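Local coordinates for type IV secretion system protein DotB (Yersinia pseudotuberculosis IP 31758, PDB 6GEF) that probably hydrolyses ATP to power a type IVb secretion system, as a hexameric ATPase of the GspE family, at residues N177-V182 with V317-F322; Y112-P117 with F129-N134; S378-R383 with K396-M401. One frame throughout, in Å; residues are numbered along the deposited sequence.

Contact 1 of 3, residues N177-V182 with V317-F322; sequences NGIVMV and VETTRF
Two flat groups meet obliquely here: the Asn177 amide and the Arg321 guanidinium, their planes 49° apart. Asn177 OD1 lies 3.6 Å from Arg321 NE, with no hydrogen bond. The Phe322 ring is also approached obliquely, by Val180 CG1. Strand 179-182 and strand 320-322 are parallel neighbours in the central sheet of the P-loop NTPase fold. Strand 179-183 lies between strand 284-288 and strand 320-330.

Helix 306-319 ends as the chain enters strand 320-330, and Thr319 O at that end accepts Ile179 N at 2.7 Å. Arg321 N then gives a nearly straight bond (174°) to Ile179 O, 2.8 Å away. Ile179 pairs with Thr320 but Val180 pairs with Phe322, so Arg321 is the extra residue of a beta bulge. Arg321 CG packs 3.3 Å from Asn177 O. Beyond it the chain bends at chi2 and chi3, bringing NE near Asn177 OD1.

On the side of the sheet that carries Ile179, helix 268-280 covers the contact through Phe275 and Ala278. There Ile179 CD1 touches Thr319 CG2 at 3.5 Å. Beyond the bulge, Met181 N donates a hydrogen bond to Phe322 O at 3.0 Å, lying nearly along the C=O axis.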
loop_
_atom_site.group_PDB
_atom_site.type_symbol
_atom_site.label_atom_id
_atom_site.label_comp_id
_atom_site.label_asym_id
_atom_site.label_seq_id
_atom_site.Cartn_x
_atom_site.Cartn_y
_atom_site.Cartn_z
ATOM N N ASN A 177 12.097 41.931 6.559
ATOM C CA ASN A 177 11.635 40.825 7.382
ATOM C C ASN A 177 10.185 40.528 7.064
ATOM O O ASN A 177 9.455 41.387 6.545
ATOM C CB ASN A 177 11.795 41.123 8.890
ATOM C CG ASN A 177 11.017 42.356 9.313
ATOM O OD1 ASN A 177 9.791 42.388 9.266
ATOM N ND2 ASN A 177 11.749 43.427 9.694
ATOM N N GLY A 178 9.776 39.301 7.332
ATOM C CA GLY A 178 8.386 38.923 7.227
ATOM C C GLY A 178 7.947 38.609 5.811
ATOM O O GLY A 178 8.749 38.471 4.893
ATOM N N ILE A 179 6.640 38.536 5.641
ATOM C CA ILE A 179 6.020 38.027 4.431
ATOM C C ILE A 179 5.241 39.176 3.783
ATOM O O ILE A 179 4.361 39.770 4.405
ATOM C CB ILE A 179 5.077 36.858 4.731
ATOM C CG1 ILE A 179 5.853 35.708 5.392
ATOM C CG2 ILE A 179 4.425 36.352 3.461
ATOM C CD1 ILE A 179 4.959 34.570 5.875
ATOM N N VAL A 180 5.588 39.487 2.531
ATOM C CA VAL A 180 4.772 40.330 1.678
ATOM C C VAL A 180 3.979 39.423 0.737
ATOM O O VAL A 180 4.558 38.588 0.036
ATOM C CB VAL A 180 5.649 41.303 0.876
ATOM C CG1 VAL A 180 4.785 42.233 0.022
ATOM C CG2 VAL A 180 6.533 42.113 1.815
ATOM N N MET A 181 2.661 39.605 0.724
ATOM C CA MET A 181 1.763 38.778 -0.061
ATOM C C MET A 181 0.997 39.700 -1.022
ATOM O O MET A 181 0.444 40.723 -0.597
ATOM C CB MET A 181 0.770 38.033 0.827
ATOM C CG MET A 181 1.448 37.130 1.845
ATOM S SD MET A 181 0.468 36.774 3.339
ATOM C CE MET A 181 -0.881 35.914 2.651
ATOM N N VAL A 182 0.950 39.322 -2.298
ATOM C CA VAL A 182 0.055 39.899 -3.263
ATOM C C VAL A 182 -0.951 38.811 -3.645
ATOM O O VAL A 182 -0.589 37.733 -4.073
ATOM C CB VAL A 182 0.773 40.452 -4.514
ATOM C CG1 VAL A 182 1.994 41.263 -4.080
ATOM C CG2 VAL A 182 1.187 39.347 -5.425
ATOM N N VAL A 317 -0.039 36.517 11.877
ATOM C CA VAL A 317 -0.118 37.953 12.133
ATOM C C VAL A 317 1.287 38.526 12.341
ATOM O O VAL A 317 1.604 39.610 11.846
ATOM C CB VAL A 317 -1.048 38.251 13.319
ATOM C CG1 VAL A 317 -1.001 39.711 13.678
ATOM C CG2 VAL A 317 -2.466 37.840 12.982
ATOM N N GLU A 318 2.134 37.822 13.110
ATOM C CA GLU A 318 3.441 38.346 13.436
ATOM C C GLU A 318 4.417 38.338 12.247
ATOM O O GLU A 318 5.357 39.117 12.230
ATOM C CB GLU A 318 4.047 37.576 14.610
ATOM C CG GLU A 318 3.458 37.939 15.953
ATOM C CD GLU A 318 4.259 38.976 16.702
ATOM O OE1 GLU A 318 3.820 40.163 16.708
ATOM O OE2 GLU A 318 5.301 38.589 17.294
ATOM N N THR A 319 4.183 37.470 11.277
ATOM C CA THR A 319 5.086 37.322 10.150
ATOM C C THR A 319 4.630 38.094 8.915
ATOM O O THR A 319 5.462 38.481 8.087
ATOM C CB THR A 319 5.245 35.840 9.755
ATOM O OG1 THR A 319 5.407 35.063 10.938
ATOM C CG2 THR A 319 6.436 35.646 8.881
ATOM N N THR A 320 3.323 38.345 8.780
ATOM C CA THR A 320 2.832 39.149 7.675
ATOM C C THR A 320 3.264 40.602 7.846
ATOM O O THR A 320 3.152 41.169 8.935
ATOM C CB THR A 320 1.310 39.070 7.616
ATOM O OG1 THR A 320 0.901 37.683 7.589
ATOM C CG2 THR A 320 0.796 39.772 6.361
ATOM N N ARG A 321 3.795 41.199 6.779
ATOM C CA ARG A 321 4.176 42.598 6.777
ATOM C C ARG A 321 3.309 43.481 5.892
ATOM O O ARG A 321 3.328 44.708 6.046
ATOM C CB ARG A 321 5.655 42.745 6.372
ATOM C CG ARG A 321 6.614 42.813 7.552
ATOM C CD ARG A 321 5.990 43.529 8.750
ATOM N NE ARG A 321 6.886 44.511 9.345
ATOM C CZ ARG A 321 6.869 45.806 9.033
ATOM N NH1 ARG A 321 6.001 46.284 8.125
ATOM N NH2 ARG A 321 7.718 46.646 9.634
ATOM N N PHE A 322 2.542 42.887 4.981
ATOM C CA PHE A 322 1.888 43.649 3.926
ATOM C C PHE A 322 1.101 42.710 3.007
ATOM O O PHE A 322 1.623 41.678 2.570
ATOM C CB PHE A 322 2.928 44.420 3.074
ATOM C CG PHE A 322 2.323 45.462 2.202
ATOM C CD1 PHE A 322 1.703 45.093 1.039
ATOM C CD2 PHE A 322 2.391 46.820 2.522
ATOM C CE1 PHE A 322 1.144 46.042 0.193
ATOM C CE2 PHE A 322 1.841 47.758 1.678
ATOM C CZ PHE A 322 1.217 47.362 0.522
#

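Contact 2 of 3, residues Y112-P117 with F129-N134; sequences YEVFHP and FGYRVN
Phe129 O is the best-held polar atom, gripped twice from the facing strand. Val114 N donates to it at 2.9 Å, in the carbonyl plane and fairly straight (164°). Glu113 CA adds a CA-H...O contact of 3.2 Å to the same oxygen. Val114 O in turn accepts Phe129 N, so Val114 and Phe129 form an antiparallel hydrogen-bonded pair. Two residues along each strand, Tyr112 N donates to Tyr131 O at 2.9 Å. The return bond, from Tyr131 N to Tyr112 O, is weak and strongly bent (126°).

Side chains of Tyr112, Val114, Phe129 and Tyr131 start out on one face of the sheet. Tyr131 CG is anti to its carbonyl carbon, which sets the ring with Tyr112 O in plane at its edge, 3.6 Å from CD1. Val114 O lies at the edge of the Phe129 ring. Phe129 CE1 comes near the plane of the His116 ring, at its edge, 4.3 Å from CD2. Tyr112 CB rests 3.4 Å from Val133 CG2. With CG anti to the backbone N, the Tyr112 ring leads away from the facing strand. On the other face, Glu113 bends at chi2 and brings OE2 back over the neighbouring strand, 3.0 Å from Gly130 CA. No hydrogen bond forms there.

Within this chain, strand 108-115 is an outermost strand of a six-stranded antiparallel sheet, consistent with the PAS-like N-terminal domain of related secretion ATPases. Strand 143-153 pairs with the other edge of strand 128-140. Helix 38-50 covers the face of Tyr112, Val114 and Phe129: Phe41 meets the Tyr112 ring, Val45 touches Val114, and Leu49 touches Phe129.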
loop_
_atom_site.group_PDB
_atom_site.type_symbol
_atom_site.label_atom_id
_atom_site.label_comp_id
_atom_site.label_asym_id
_atom_site.label_seq_id
_atom_site.Cartn_x
_atom_site.Cartn_y
_atom_site.Cartn_z
ATOM N N TYR A 112 8.298 29.101 -28.589
ATOM C CA TYR A 112 8.318 29.518 -29.976
ATOM C C TYR A 112 8.679 31.001 -30.023
ATOM O O TYR A 112 7.938 31.824 -29.487
ATOM C CB TYR A 112 6.960 29.275 -30.635
ATOM C CG TYR A 112 6.882 29.693 -32.091
ATOM C CD1 TYR A 112 7.383 28.883 -33.097
ATOM C CD2 TYR A 112 6.355 30.932 -32.447
ATOM C CE1 TYR A 112 7.314 29.263 -34.421
ATOM C CE2 TYR A 112 6.270 31.327 -33.758
ATOM C CZ TYR A 112 6.764 30.496 -34.752
ATOM O OH TYR A 112 6.696 30.867 -36.078
ATOM N N GLU A 113 9.776 31.320 -30.713
ATOM C CA GLU A 113 10.324 32.675 -30.696
ATOM C C GLU A 113 10.143 33.319 -32.054
ATOM O O GLU A 113 10.304 32.664 -33.093
ATOM C CB GLU A 113 11.817 32.638 -30.347
ATOM C CG GLU A 113 12.236 31.585 -29.347
ATOM C CD GLU A 113 11.859 31.932 -27.897
ATOM O OE1 GLU A 113 11.940 31.061 -27.017
ATOM O OE2 GLU A 113 11.483 33.082 -27.658
ATOM N N VAL A 114 9.777 34.595 -32.051
ATOM C CA VAL A 114 9.617 35.374 -33.284
ATOM C C VAL A 114 10.315 36.713 -33.078
ATOM O O VAL A 114 10.225 37.316 -32.006
ATOM C CB VAL A 114 8.105 35.576 -33.628
ATOM C CG1 VAL A 114 7.269 34.426 -33.148
ATOM C CG2 VAL A 114 7.577 36.854 -33.042
ATOM N N PHE A 115 10.929 37.198 -34.142
ATOM C CA PHE A 115 11.889 38.322 -34.042
ATOM C C PHE A 115 11.285 39.523 -34.738
ATOM O O PHE A 115 10.848 39.432 -35.898
ATOM C CB PHE A 115 13.248 37.968 -34.679
ATOM C CG PHE A 115 13.879 36.729 -34.122
ATOM C CD1 PHE A 115 13.455 35.457 -34.562
ATOM C CD2 PHE A 115 14.844 36.812 -33.128
ATOM C CE1 PHE A 115 13.985 34.307 -34.007
ATOM C CE2 PHE A 115 15.399 35.655 -32.584
ATOM C CZ PHE A 115 14.971 34.400 -33.024
ATOM N N HIS A 116 11.235 40.647 -34.043
ATOM C CA HIS A 116 10.697 41.879 -34.625
ATOM C C HIS A 116 11.542 42.303 -35.834
ATOM O O HIS A 116 12.764 42.330 -35.752
ATOM C CB HIS A 116 10.716 43.002 -33.602
ATOM C CG HIS A 116 9.673 44.049 -33.804
ATOM N ND1 HIS A 116 9.393 44.649 -35.024
ATOM C CD2 HIS A 116 8.810 44.600 -32.920
ATOM C CE1 HIS A 116 8.412 45.516 -34.874
ATOM N NE2 HIS A 116 8.026 45.495 -33.613
ATOM N N PRO A 117 10.916 42.515 -37.000
ATOM C CA PRO A 117 11.709 42.734 -38.215
ATOM C C PRO A 117 12.484 44.044 -38.165
ATOM O O PRO A 117 13.690 44.069 -38.455
ATOM C CB PRO A 117 10.653 42.737 -39.331
ATOM C CG PRO A 117 9.386 43.142 -38.645
ATOM C CD PRO A 117 9.460 42.583 -37.246
ATOM N N PHE A 129 10.840 37.799 -29.217
ATOM C CA PHE A 129 9.598 37.598 -28.464
ATOM C C PHE A 129 9.351 36.105 -28.318
ATOM O O PHE A 129 9.266 35.390 -29.314
ATOM C CB PHE A 129 8.437 38.272 -29.202
ATOM C CG PHE A 129 8.419 39.754 -29.024
ATOM C CD1 PHE A 129 9.342 40.580 -29.712
ATOM C CD2 PHE A 129 7.439 40.342 -28.192
ATOM C CE1 PHE A 129 9.312 41.940 -29.533
ATOM C CE2 PHE A 129 7.389 41.712 -28.035
ATOM C CZ PHE A 129 8.330 42.509 -28.713
ATOM N N GLY A 130 9.220 35.669 -27.072
ATOM C CA GLY A 130 8.931 34.271 -26.769
ATOM C C GLY A 130 7.461 34.022 -26.594
ATOM O O GLY A 130 6.699 34.890 -26.186
ATOM N N TYR A 131 7.070 32.794 -26.892
ATOM C CA TYR A 131 5.719 32.285 -26.623
ATOM C C TYR A 131 5.821 30.904 -26.020
ATOM O O TYR A 131 6.658 30.110 -26.415
ATOM C CB TYR A 131 4.880 32.251 -27.904
ATOM C CG TYR A 131 4.494 33.623 -28.420
ATOM C CD1 TYR A 131 5.405 34.394 -29.163
ATOM C CD2 TYR A 131 3.238 34.167 -28.148
ATOM C CE1 TYR A 131 5.047 35.636 -29.619
ATOM C CE2 TYR A 131 2.906 35.413 -28.631
ATOM C CZ TYR A 131 3.830 36.147 -29.362
ATOM O OH TYR A 131 3.452 37.391 -29.842
ATOM N N ARG A 132 4.942 30.618 -25.071
ATOM C CA ARG A 132 4.742 29.263 -24.554
ATOM C C ARG A 132 3.675 28.581 -25.403
ATOM O O ARG A 132 2.528 29.034 -25.450
ATOM C CB ARG A 132 4.299 29.313 -23.094
ATOM C CG ARG A 132 5.144 30.254 -22.230
ATOM C CD ARG A 132 4.640 30.263 -20.813
ATOM N NE ARG A 132 5.460 31.125 -19.963
ATOM C CZ ARG A 132 6.568 30.747 -19.327
ATOM N NH1 ARG A 132 7.214 31.588 -18.542
ATOM N NH2 ARG A 132 7.002 29.500 -19.451
ATOM N N VAL A 133 4.036 27.494 -26.068
ATOM C CA VAL A 133 3.180 26.805 -27.006
ATOM C C VAL A 133 2.718 25.506 -26.364
ATOM O O VAL A 133 3.507 24.582 -26.142
ATOM C CB VAL A 133 3.931 26.510 -28.333
ATOM C CG1 VAL A 133 3.029 25.780 -29.321
ATOM C CG2 VAL A 133 4.456 27.812 -28.923
ATOM N N ASN A 134 1.426 25.436 -26.065
ATOM C CA ASN A 134 0.756 24.189 -25.751
ATOM C C ASN A 134 -0.025 23.706 -26.957
ATOM O O ASN A 134 -0.793 24.462 -27.529
ATOM C CB ASN A 134 -0.196 24.390 -24.563
ATOM C CG ASN A 134 -1.132 23.223 -24.376
ATOM O OD1 ASN A 134 -2.289 23.279 -24.793
ATOM N ND2 ASN A 134 -0.660 22.201 -23.709
#

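Contact 3 of 3, residues S378-R383 with K396-M401; sequences SLEAER and KRLSMM
Leu398 carries this antiparallel helical hairpin, in which helix 377-386 and helix 392-400 lie side by side near the C-terminus. Its CB points toward the other helix and meets Ala381 CB at 3.6 Å. CG, anti to the backbone N (chi1 177°), lies at the same distance from that methyl. From CG, the CD2 branch reaches over the alanine and comes 3.5 Å from Ala381 CA. CD2 also approaches the chain of Glu380, 4.3 Å from its CG. The leucine is thus laid along the Ala381 backbone and methyl group.

The small alanine lets the helices come close: the segment axes are 7.7 Å apart, with their directions 163° apart. A second close point is Ser378 with Ser399, where Ser399 CB sits 3.8 Å from Ser378 CA. No hydrogen bond crosses between the two segments; they meet mainly through carbon atoms.

The acid of Glu380 leads away from the hairpin, and OE2 accepts the backbone N of Arg340 in strand 336-344. Leu398 also touches Ala339 of that strand and Phe377, which sets the hairpin against the edge of the central sheet. Ser399 OG turns back to its own helix. It donates to a lone pair of Lys396 O at 2.5 Å, and the same oxygen also accepts Met400 N.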
loop_
_atom_site.group_PDB
_atom_site.type_symbol
_atom_site.label_atom_id
_atom_site.label_comp_id
_atom_site.label_asym_id
_atom_site.label_seq_id
_atom_site.Cartn_x
_atom_site.Cartn_y
_atom_site.Cartn_z
ATOM N N SER A 378 -13.150 49.780 -2.283
ATOM C CA SER A 378 -14.047 50.915 -2.473
ATOM C C SER A 378 -13.255 52.214 -2.759
ATOM O O SER A 378 -13.600 52.959 -3.659
ATOM C CB SER A 378 -14.929 51.100 -1.232
ATOM O OG SER A 378 -14.160 51.213 -0.059
ATOM N N LEU A 379 -12.188 52.431 -2.020
ATOM C CA LEU A 379 -11.390 53.619 -2.227
ATOM C C LEU A 379 -10.669 53.577 -3.558
ATOM O O LEU A 379 -10.487 54.614 -4.208
ATOM C CB LEU A 379 -10.379 53.810 -1.071
ATOM C CG LEU A 379 -9.598 55.121 -1.081
ATOM C CD1 LEU A 379 -10.335 56.188 -0.298
ATOM C CD2 LEU A 379 -8.210 54.892 -0.504
ATOM N N GLU A 380 -10.202 52.416 -3.989
ATOM C CA GLU A 380 -9.551 52.305 -5.284
ATOM C C GLU A 380 -10.527 52.550 -6.411
ATOM O O GLU A 380 -10.197 53.235 -7.406
ATOM C CB GLU A 380 -8.878 50.937 -5.434
ATOM C CG GLU A 380 -8.087 50.781 -6.714
ATOM C CD GLU A 380 -6.714 51.452 -6.638
ATOM O OE1 GLU A 380 -6.607 52.535 -6.030
ATOM O OE2 GLU A 380 -5.739 50.894 -7.177
ATOM N N ALA A 381 -11.742 51.985 -6.317
ATOM C CA ALA A 381 -12.763 52.234 -7.327
ATOM C C ALA A 381 -13.168 53.703 -7.355
ATOM O O ALA A 381 -13.384 54.268 -8.435
ATOM C CB ALA A 381 -13.970 51.337 -7.101
ATOM N N GLU A 382 -13.286 54.324 -6.204
ATOM C CA GLU A 382 -13.602 55.752 -6.145
ATOM C C GLU A 382 -12.496 56.583 -6.761
ATOM O O GLU A 382 -12.769 57.523 -7.523
ATOM C CB GLU A 382 -13.847 56.190 -4.692
ATOM C CG GLU A 382 -14.354 57.594 -4.582
ATOM C CD GLU A 382 -13.567 58.472 -3.633
ATOM O OE1 GLU A 382 -13.203 57.949 -2.566
ATOM O OE2 GLU A 382 -13.315 59.642 -4.015
ATOM N N ARG A 383 -11.239 56.255 -6.480
ATOM C CA ARG A 383 -10.117 57.011 -7.029
ATOM C C ARG A 383 -10.009 56.871 -8.550
ATOM O O ARG A 383 -9.923 57.872 -9.241
ATOM C CB ARG A 383 -8.805 56.556 -6.375
ATOM C CG ARG A 383 -8.033 57.657 -5.658
ATOM C CD ARG A 383 -7.876 58.888 -6.548
ATOM N NE ARG A 383 -6.696 58.782 -7.396
ATOM C CZ ARG A 383 -5.758 59.731 -7.507
ATOM N NH1 ARG A 383 -5.862 60.864 -6.823
ATOM N NH2 ARG A 383 -4.715 59.548 -8.308
ATOM N N LYS A 396 -18.474 50.374 -9.224
ATOM C CA LYS A 396 -19.322 49.701 -8.251
ATOM C C LYS A 396 -18.886 48.243 -8.031
ATOM O O LYS A 396 -18.667 47.831 -6.898
ATOM C CB LYS A 396 -20.784 49.771 -8.692
ATOM C CG LYS A 396 -21.718 48.787 -7.987
ATOM C CD LYS A 396 -23.069 48.736 -8.669
ATOM C CE LYS A 396 -24.120 48.193 -7.712
ATOM N NZ LYS A 396 -24.524 49.208 -6.693
ATOM N N ARG A 397 -18.736 47.510 -9.118
ATOM C CA ARG A 397 -18.299 46.120 -9.007
ATOM C C ARG A 397 -16.963 46.027 -8.313
ATOM O O ARG A 397 -16.704 45.063 -7.572
ATOM C CB ARG A 397 -18.259 45.456 -10.382
ATOM C CG ARG A 397 -19.660 45.305 -10.999
ATOM C CD ARG A 397 -19.625 44.235 -12.100
ATOM N NE ARG A 397 -18.766 44.602 -13.246
ATOM C CZ ARG A 397 -19.068 45.543 -14.150
ATOM N NH1 ARG A 397 -20.241 46.195 -14.060
ATOM N NH2 ARG A 397 -18.214 45.811 -15.112
ATOM N N LEU A 398 -16.055 46.964 -8.551
ATOM C CA LEU A 398 -14.754 46.959 -7.882
ATOM C C LEU A 398 -14.897 47.192 -6.370
ATOM O O LEU A 398 -14.241 46.546 -5.576
ATOM C CB LEU A 398 -13.831 47.987 -8.515
ATOM C CG LEU A 398 -12.454 48.151 -7.870
ATOM C CD1 LEU A 398 -11.753 46.822 -7.741
ATOM C CD2 LEU A 398 -11.586 49.144 -8.585
ATOM N N SER A 399 -15.768 48.124 -5.989
ATOM C CA SER A 399 -16.066 48.308 -4.575
ATOM C C SER A 399 -16.683 47.050 -3.949
ATOM O O SER A 399 -16.425 46.757 -2.781
ATOM C CB SER A 399 -16.993 49.506 -4.379
ATOM O OG SER A 399 -18.304 49.217 -4.847
ATOM N N MET A 400 -17.462 46.308 -4.734
ATOM C CA MET A 400 -18.000 45.038 -4.241
ATOM C C MET A 400 -16.921 44.012 -3.935
ATOM O O MET A 400 -17.096 43.155 -3.111
ATOM C CB MET A 400 -19.010 44.472 -5.252
ATOM C CG MET A 400 -20.265 45.275 -5.449
ATOM S SD MET A 400 -20.809 46.088 -3.916
ATOM C CE MET A 400 -21.593 44.693 -3.083
ATOM N N MET A 401 -15.778 44.122 -4.602
ATOM C CA MET A 401 -14.767 43.057 -4.556
ATOM C C MET A 401 -14.375 42.744 -3.112
ATOM O O MET A 401 -14.051 41.602 -2.809
ATOM C CB MET A 401 -13.552 43.431 -5.391
ATOM C CG MET A 401 -13.805 43.411 -6.877
ATOM S SD MET A 401 -13.593 41.745 -7.588
ATOM C CE MET A 401 -15.298 41.167 -7.413
#

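How the contacts relate
The contacts follow one another along the chain, contact 2 first, then contact 1, then contact 3, and none touches another. Contact 2 belongs to the N-terminal antiparallel sheet. Its centre is 37 Å from those of contacts 1 and 3, and it lies on the opposite side of the chain's centre from each. Contact 1 lies in the mixed ATPase sheet, where strand 179-183 leads into the probable Walker A motif (P-loop), with Gly184, Gly189, Lys190 and Ser191. Contact 3 packs on strand 336-344, next to strand 320-330 of contact 1. The centres of contacts 1 and 3 are 24 Å apart and their nearest atoms about 11 Å.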